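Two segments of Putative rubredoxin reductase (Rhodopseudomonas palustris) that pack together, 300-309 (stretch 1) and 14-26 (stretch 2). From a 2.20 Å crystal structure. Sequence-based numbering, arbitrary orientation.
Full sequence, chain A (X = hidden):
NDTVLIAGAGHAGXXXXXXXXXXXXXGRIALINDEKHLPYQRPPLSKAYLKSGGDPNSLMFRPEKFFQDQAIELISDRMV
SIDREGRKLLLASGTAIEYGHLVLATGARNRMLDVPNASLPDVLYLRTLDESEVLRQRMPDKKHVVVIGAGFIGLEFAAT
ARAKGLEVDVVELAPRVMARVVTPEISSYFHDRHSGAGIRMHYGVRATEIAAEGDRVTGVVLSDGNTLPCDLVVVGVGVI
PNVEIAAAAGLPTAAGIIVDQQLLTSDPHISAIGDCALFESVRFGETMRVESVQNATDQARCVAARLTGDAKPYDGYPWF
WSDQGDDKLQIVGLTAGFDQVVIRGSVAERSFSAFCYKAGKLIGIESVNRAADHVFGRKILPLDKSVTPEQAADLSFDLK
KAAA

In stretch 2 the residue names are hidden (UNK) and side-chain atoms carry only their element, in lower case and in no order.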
ATOM      1  N   ALA A 300      -4.079 -13.411  -2.736  1.00 26.36           N
ATOM      2  CA  ALA A 300      -3.159 -14.517  -2.974  1.00 27.34           C
ATOM      3  C   ALA A 300      -3.821 -15.825  -2.534  1.00 29.31           C
ATOM      4  O   ALA A 300      -3.772 -16.828  -3.248  1.00 30.15           O
ATOM      5  CB  ALA A 300      -1.868 -14.301  -2.210  1.00 25.72           C
ATOM      6  N   ARG A 301      -4.446 -15.810  -1.359  1.00 30.17           N
ATOM      7  CA  ARG A 301      -5.123 -16.996  -0.846  1.00 30.80           C
ATOM      8  C   ARG A 301      -6.220 -17.447  -1.815  1.00 31.53           C
ATOM      9  O   ARG A 301      -6.361 -18.640  -2.100  1.00 31.86           O
ATOM     10  CB  ARG A 301      -5.730 -16.703   0.531  1.00 31.58           C
ATOM     11  CG  ARG A 301      -4.722 -16.687   1.680  1.00 33.92           C
ATOM     12  CD  ARG A 301      -5.385 -16.244   2.985  1.00 36.59           C
ATOM     13  NE  ARG A 301      -4.647 -16.674   4.171  1.00 39.46           N
ATOM     14  CZ  ARG A 301      -3.420 -16.273   4.490  1.00 41.07           C
ATOM     15  NH1 ARG A 301      -2.776 -15.418   3.712  1.00 42.27           N
ATOM     16  NH2 ARG A 301      -2.832 -16.736   5.586  1.00 41.93           N
ATOM     17  N   CYS A 302      -6.989 -16.486  -2.320  1.00 29.36           N
ATOM     18  CA  CYS A 302      -8.068 -16.773  -3.252  1.00 29.93           C
ATOM     19  C   CYS A 302      -7.594 -17.511  -4.505  1.00 31.78           C
ATOM     20  O   CYS A 302      -8.248 -18.453  -4.971  1.00 30.72           O
ATOM     21  CB  CYS A 302      -8.754 -15.478  -3.665  1.00 29.02           C
ATOM     22  SG  CYS A 302     -10.108 -15.734  -4.815  1.00 29.51           S
ATOM     23  N   VAL A 303      -6.465 -17.065  -5.057  1.00 32.91           N
ATOM     24  CA  VAL A 303      -5.892 -17.684  -6.246  1.00 33.71           C
ATOM     25  C   VAL A 303      -5.331 -19.062  -5.912  1.00 34.00           C
ATOM     26  O   VAL A 303      -5.564 -20.024  -6.643  1.00 34.77           O
ATOM     27  CB  VAL A 303      -4.769 -16.809  -6.841  1.00 33.75           C
ATOM     28  CG1 VAL A 303      -3.968 -17.599  -7.877  1.00 33.78           C
ATOM     29  CG2 VAL A 303      -5.377 -15.581  -7.486  1.00 35.07           C
ATOM     30  N   ALA A 304      -4.592 -19.154  -4.810  1.00 33.23           N
ATOM     31  CA  ALA A 304      -4.015 -20.422  -4.391  1.00 33.90           C
ATOM     32  C   ALA A 304      -5.130 -21.445  -4.209  1.00 36.22           C
ATOM     33  O   ALA A 304      -4.985 -22.610  -4.578  1.00 37.69           O
ATOM     34  CB  ALA A 304      -3.256 -20.249  -3.094  1.00 33.14           C
ATOM     35  N   ALA A 305      -6.248 -20.999  -3.645  1.00 36.41           N
ATOM     36  CA  ALA A 305      -7.381 -21.880  -3.410  1.00 37.11           C
ATOM     37  C   ALA A 305      -7.982 -22.346  -4.727  1.00 38.24           C
ATOM     38  O   ALA A 305      -8.415 -23.494  -4.854  1.00 38.98           O
ATOM     39  CB  ALA A 305      -8.434 -21.164  -2.579  1.00 36.02           C
ATOM     40  N   ARG A 306      -7.999 -21.454  -5.710  1.00 38.76           N
ATOM     41  CA  ARG A 306      -8.556 -21.785  -7.016  1.00 39.72           C
ATOM     42  C   ARG A 306      -7.678 -22.788  -7.757  1.00 39.32           C
ATOM     43  O   ARG A 306      -8.140 -23.848  -8.175  1.00 39.11           O
ATOM     44  CB  ARG A 306      -8.698 -20.520  -7.865  1.00 40.47           C
ATOM     45  CG  ARG A 306      -9.604 -20.680  -9.079  1.00 40.91           C
ATOM     46  CD  ARG A 306      -9.523 -19.455  -9.967  1.00 42.09           C
ATOM     47  NE  ARG A 306      -8.264 -19.446 -10.701  1.00 43.70           N
ATOM     48  CZ  ARG A 306      -7.527 -18.367 -10.925  1.00 41.17           C
ATOM     49  NH1 ARG A 306      -7.913 -17.185 -10.466  1.00 40.33           N
ATOM     50  NH2 ARG A 306      -6.402 -18.481 -11.613  1.00 42.88           N
ATOM     51  N   LEU A 307      -6.404 -22.451  -7.913  1.00 40.48           N
ATOM     52  CA  LEU A 307      -5.472 -23.314  -8.625  1.00 41.16           C
ATOM     53  C   LEU A 307      -5.320 -24.693  -7.993  1.00 41.02           C
ATOM     54  O   LEU A 307      -4.567 -25.526  -8.503  1.00 41.31           O
ATOM     55  CB  LEU A 307      -4.100 -22.640  -8.716  1.00 41.92           C
ATOM     56  CG  LEU A 307      -4.062 -21.275  -9.407  1.00 41.59           C
ATOM     57  CD1 LEU A 307      -2.638 -20.734  -9.406  1.00 42.78           C
ATOM     58  CD2 LEU A 307      -4.580 -21.411 -10.826  1.00 43.39           C
ATOM     59  N   THR A 308      -6.025 -24.936  -6.887  1.00 40.29           N
ATOM     60  CA  THR A 308      -5.943 -26.230  -6.220  1.00 38.67           C
ATOM     61  C   THR A 308      -7.294 -26.882  -5.980  1.00 40.11           C
ATOM     62  O   THR A 308      -7.367 -27.879  -5.262  1.00 42.92           O
ATOM     63  CB  THR A 308      -5.224 -26.153  -4.844  1.00 37.90           C
ATOM     64  OG1 THR A 308      -6.038 -25.432  -3.909  1.00 34.06           O
ATOM     65  CG2 THR A 308      -3.867 -25.481  -4.979  1.00 36.53           C
ATOM     66  N   GLY A 309      -8.364 -26.341  -6.554  1.00 39.18           N
ATOM     67  CA  GLY A 309      -9.651 -26.976  -6.335  1.00 40.42           C
ATOM     68  C   GLY A 309     -10.897 -26.122  -6.228  1.00 41.37           C
ATOM     69  O   GLY A 309     -11.746 -26.165  -7.119  1.00 43.07           O
ATOM     70  N   UNK A  14       4.818 -13.503  -2.887  1.00 28.16           N
ATOM     71  CA  UNK A  14       5.298 -14.425  -1.870  1.00 29.15           C
ATOM     72  C   UNK A  14       4.153 -15.239  -1.262  1.00 29.64           C
ATOM     73  O   UNK A  14       4.267 -16.453  -1.087  1.00 28.60           O
ATOM     74  c   UNK A  14       6.015 -13.648  -0.765  1.00 29.12           C
ATOM     75  c   UNK A  14       7.321 -15.415   0.443  1.00 29.14           C
ATOM     76  c   UNK A  14       5.812 -15.066   2.754  1.00 30.71           C
ATOM     77  c   UNK A  14       7.585 -16.189   1.575  1.00 30.67           C
ATOM     78  c   UNK A  14       6.311 -14.467   0.455  1.00 28.92           C
ATOM     79  c   UNK A  14       5.559 -14.298   1.616  1.00 30.29           C
ATOM     80  c   UNK A  14       6.827 -16.014   2.733  1.00 30.53           C
ATOM     81  N   UNK A  15       3.051 -14.565  -0.945  1.00 28.73           N
ATOM     82  CA  UNK A  15       1.898 -15.226  -0.341  1.00 28.60           C
ATOM     83  C   UNK A  15       1.241 -16.281  -1.223  1.00 28.75           C
ATOM     84  O   UNK A  15       0.858 -17.344  -0.735  1.00 30.25           O
ATOM     85  n   UNK A  15       0.918 -14.640   3.007  1.00 33.09           N
ATOM     86  c   UNK A  15      -0.282 -14.783   0.903  1.00 30.51           C
ATOM     87  c   UNK A  15       0.851 -14.194   0.079  1.00 28.54           C
ATOM     88  o   UNK A  15      -0.048 -16.603   2.457  1.00 33.57           O
ATOM     89  c   UNK A  15       0.208 -15.421   2.193  1.00 33.94           C
ATOM     90  N   UNK A  16       1.091 -16.004  -2.513  1.00 28.75           N
ATOM     91  CA  UNK A  16       0.471 -16.989  -3.391  1.00 28.39           C
ATOM     92  C   UNK A  16       1.373 -18.222  -3.495  1.00 28.88           C
ATOM     93  O   UNK A  16       0.894 -19.353  -3.548  1.00 27.66           O
ATOM     94  c   UNK A  16       0.202 -16.418  -4.798  1.00 27.72           C
ATOM     95  c   UNK A  16       1.504 -16.134  -5.510  1.00 28.37           C
ATOM     96  c   UNK A  16      -0.638 -17.394  -5.594  1.00 27.28           C
ATOM     97  N   UNK A  17       2.683 -18.003  -3.508  1.00 29.85           N
ATOM     98  CA  UNK A  17       3.622 -19.114  -3.582  1.00 29.76           C
ATOM     99  C   UNK A  17       3.424 -19.995  -2.352  1.00 29.41           C
ATOM    100  O   UNK A  17       3.217 -21.206  -2.456  1.00 29.00           O
ATOM    101  c   UNK A  17       5.059 -18.591  -3.624  1.00 27.78           C
ATOM    102  N   UNK A  18       3.489 -19.365  -1.186  1.00 29.90           N
ATOM    103  CA  UNK A  18       3.324 -20.067   0.074  1.00 30.42           C
ATOM    104  C   UNK A  18       1.964 -20.745   0.200  1.00 30.34           C
ATOM    105  O   UNK A  18       1.894 -21.934   0.500  1.00 30.32           O
ATOM    106  c   UNK A  18       3.536 -19.106   1.256  1.00 30.45           C
ATOM    107  c   UNK A  18       3.082 -19.754   2.556  1.00 30.90           C
ATOM    108  c   UNK A  18       5.008 -18.727   1.340  1.00 29.69           C
ATOM    109  N   UNK A  19       0.889 -19.999  -0.042  1.00 30.05           N
ATOM    110  CA  UNK A  19      -0.454 -20.554   0.064  1.00 31.63           C
ATOM    111  C   UNK A  19      -0.670 -21.689  -0.921  1.00 33.70           C
ATOM    112  O   UNK A  19      -1.466 -22.601  -0.676  1.00 33.38           O
ATOM    113  o   UNK A  19      -1.486 -18.522   0.880  1.00 34.05           O
ATOM    114  c   UNK A  19      -1.502 -19.470  -0.172  1.00 31.56           C
ATOM    115  N   UNK A  20       0.038 -21.625  -2.040  1.00 34.01           N
ATOM    116  CA  UNK A  20      -0.078 -22.651  -3.062  1.00 34.77           C
ATOM    117  C   UNK A  20       0.460 -23.961  -2.477  1.00 35.65           C
ATOM    118  O   UNK A  20      -0.171 -25.016  -2.596  1.00 32.93           O
ATOM    119  c   UNK A  20       0.876 -21.493  -6.647  1.00 32.48           C
ATOM    120  c   UNK A  20       0.234 -22.524  -5.710  1.00 34.08           C
ATOM    121  c   UNK A  20      -1.287 -22.477  -5.806  1.00 31.07           C
ATOM    122  c   UNK A  20       0.724 -22.224  -4.290  1.00 34.13           C
ATOM    123  N   UNK A  21       1.617 -23.879  -1.826  1.00 36.93           N
ATOM    124  CA  UNK A  21       2.226 -25.057  -1.215  1.00 38.77           C
ATOM    125  C   UNK A  21       1.398 -25.585  -0.051  1.00 40.03           C
ATOM    126  O   UNK A  21       1.165 -26.791   0.054  1.00 40.15           O
ATOM    127  n   UNK A  21       5.767 -26.155  -3.595  1.00 35.27           N
ATOM    128  n   UNK A  21       6.762 -26.659  -5.609  1.00 34.39           N
ATOM    129  c   UNK A  21       4.628 -26.030  -2.691  1.00 37.17           C
ATOM    130  c   UNK A  21       3.650 -24.750  -0.732  1.00 38.43           C
ATOM    131  n   UNK A  21       4.500 -26.939  -5.341  1.00 35.89           N
ATOM    132  c   UNK A  21       4.707 -24.757  -1.835  1.00 37.78           C
ATOM    133  c   UNK A  21       5.678 -26.589  -4.847  1.00 34.71           C
ATOM    134  N   UNK A  22       0.961 -24.691   0.829  1.00 40.52           N
ATOM    135  CA  UNK A  22       0.152 -25.116   1.964  1.00 42.26           C
ATOM    136  C   UNK A  22      -1.017 -25.953   1.474  1.00 41.58           C
ATOM    137  O   UNK A  22      -1.390 -26.934   2.108  1.00 43.17           O
ATOM    138  c   UNK A  22       0.701 -23.194   3.557  1.00 45.75           C
ATOM    139  c   UNK A  22       0.146 -22.014   4.322  1.00 46.63           C
ATOM    140  n   UNK A  22       0.716 -20.839   4.094  1.00 47.14           N
ATOM    141  c   UNK A  22      -0.369 -23.906   2.744  1.00 43.45           C
ATOM    142  o   UNK A  22      -0.786 -22.157   5.111  1.00 48.04           O
ATOM    143  N   UNK A  23      -1.586 -25.564   0.337  1.00 41.48           N
ATOM    144  CA  UNK A  23      -2.715 -26.280  -0.242  1.00 40.98           C
ATOM    145  C   UNK A  23      -2.253 -27.516  -1.012  1.00 41.08           C
ATOM    146  O   UNK A  23      -3.022 -28.118  -1.766  1.00 41.63           O
ATOM    147  c   UNK A  23      -3.506 -25.354  -1.159  1.00 40.58           C
ATOM    148  N   UNK A  24      -0.989 -27.880  -0.828  1.00 41.47           N
ATOM    149  CA  UNK A  24      -0.419 -29.056  -1.475  1.00 42.68           C
ATOM    150  C   UNK A  24      -0.449 -29.063  -3.002  1.00 43.80           C
ATOM    151  O   UNK A  24      -0.791 -30.079  -3.614  1.00 43.81           O
ATOM    152  c   UNK A  24      -0.354 -30.426   1.463  1.00 47.08           C
ATOM    153  c   UNK A  24       0.827 -29.487   1.626  1.00 48.28           C
ATOM    154  c   UNK A  24      -1.119 -30.318  -0.964  1.00 43.84           C
ATOM    155  c   UNK A  24      -0.363 -31.106   0.100  1.00 45.56           C
ATOM    156  n   UNK A  24       0.914 -28.966   3.020  1.00 48.82           N
ATOM    157  N   UNK A  25      -0.096 -27.941  -3.626  1.00 43.93           N
ATOM    158  CA  UNK A  25      -0.070 -27.885  -5.086  1.00 42.16           C
ATOM    159  C   UNK A  25       1.075 -28.795  -5.537  1.00 42.21           C
ATOM    160  O   UNK A  25       2.204 -28.667  -5.064  1.00 41.73           O
ATOM    161  c   UNK A  25       0.184 -26.458  -5.573  1.00 39.95           C
ATOM    162  o   UNK A  25      -0.402 -26.006 -11.211  1.00 39.59           O
ATOM    163  c   UNK A  25       0.027 -26.310  -7.066  1.00 38.52           C
ATOM    164  c   UNK A  25       1.139 -26.191  -7.895  1.00 36.46           C
ATOM    165  c   UNK A  25      -1.387 -26.222  -9.039  1.00 38.38           C
ATOM    166  c   UNK A  25      -1.237 -26.323  -7.657  1.00 38.89           C
ATOM    167  c   UNK A  25       1.000 -26.090  -9.276  1.00 37.42           C
ATOM    168  c   UNK A  25      -0.263 -26.107  -9.842  1.00 38.06           C
ATOM    169  N   UNK A  26       0.798 -29.730  -6.456  1.00 43.01           N
ATOM    170  CA  UNK A  26       1.817 -30.660  -6.953  1.00 43.81           C
ATOM    171  C   UNK A  26       2.822 -30.088  -7.956  1.00 44.37           C
ATOM    172  O   UNK A  26       4.002 -30.444  -7.932  1.00 44.28           O
ATOM    173  c   UNK A  26      -0.178 -31.023  -8.136  1.00 44.61           C
ATOM    174  c   UNK A  26       0.976 -31.779  -7.557  1.00 43.85           C
ATOM    175  c   UNK A  26      -0.526 -30.058  -7.014  1.00 44.41           C
TER

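Position 14 carries one carbon followed by a six-carbon ring without a heteroatom; its CA-to-CB bond points away from stretch 1 and the side chain makes no contact; it is Phe 14. At position 15 three carbons run in a row, the third bearing one oxygen and one nitrogen; the second carbon touches Ala 300 and the oxygen approaches Arg 301, and the pattern is that of a glutamine. In Gln 15, CG lies 3.5 Å from Ala 300 CB, and OE1 approaches Arg 301 NH1 at 3.2 Å. Position 16 has three carbons, two of them branching from the first; its backbone N is 3.4 Å from Ala 300 CB, and one branch meets Val 303. This is Val 16, with CG2 4.0 Å from Val 303 CG1.

A single carbon, its CA-to-CB bond pointing away, makes position 17 Ala 17. Position 18 repeats the three-carbon fork but stays out of contact: Val 18. Position 19 holds one carbon and one oxygen, and its CB packs 3.5 Å from Ala 304 CB, which makes it Ser 19. Its OG donates a hydrogen bond to Gln 15 O (3.1 Å), one turn back in its own helix.

Position 20 has four carbons forked at the second. Its CA-to-CB bond points sideways, yet the tip comes nearer, one terminal carbon touching Ala 304, Leu 307 and Thr 308; this is Leu 20. Its CD1 is 3.7 Å from Ala 304 CA, 4.1 Å from Leu 307 CB and 4.0 Å from Thr 308 CG2. Position 21 has three carbons, a nitrogen and a carbon bearing two more nitrogens; its CA-to-CB bond points away and the side chain makes no contact; this is Arg 21. Position 22, with three carbons ending in an oxygen and a nitrogen, is Gln 22, exposed and without a contact.

The lone carbon at position 23, CB, lies 3.7 Å from Thr 308 OG1; this is Ala 23, the first residue to leave helical geometry. Four carbons in a row ending in nitrogen make position 24 Lys 24, whose NZ bonds weakly to Gln 22 O. Position 25 has one carbon and a six-carbon ring bearing an oxygen, and the ring presents its edge to Leu 307 and Thr 308: Tyr 25. Its CE1 is 3.3 Å from Leu 307 O and its CD1 3.8 Å from Thr 308 CG2. At position 26 three carbons close onto the backbone nitrogen, giving Pro 26, out of reach.

The helices cross at -38° with their axes 8.2 Å apart at closest approach. Small side chains at Ala 300, Ala 304 and Ser 19 accompany this closeness; the CA atoms of Ala 300 and Val 16 are 4.4 Å apart. Val 16 and Leu 20 supply the apolar packing, against Ala 300, Val 303, Ala 304 and Leu 307, and beyond the helices Thr 308 and Tyr 25 extend the contact, which buries 541 Å² in all.

Stretch 2 14-26: FQVAVSLRQAKYP
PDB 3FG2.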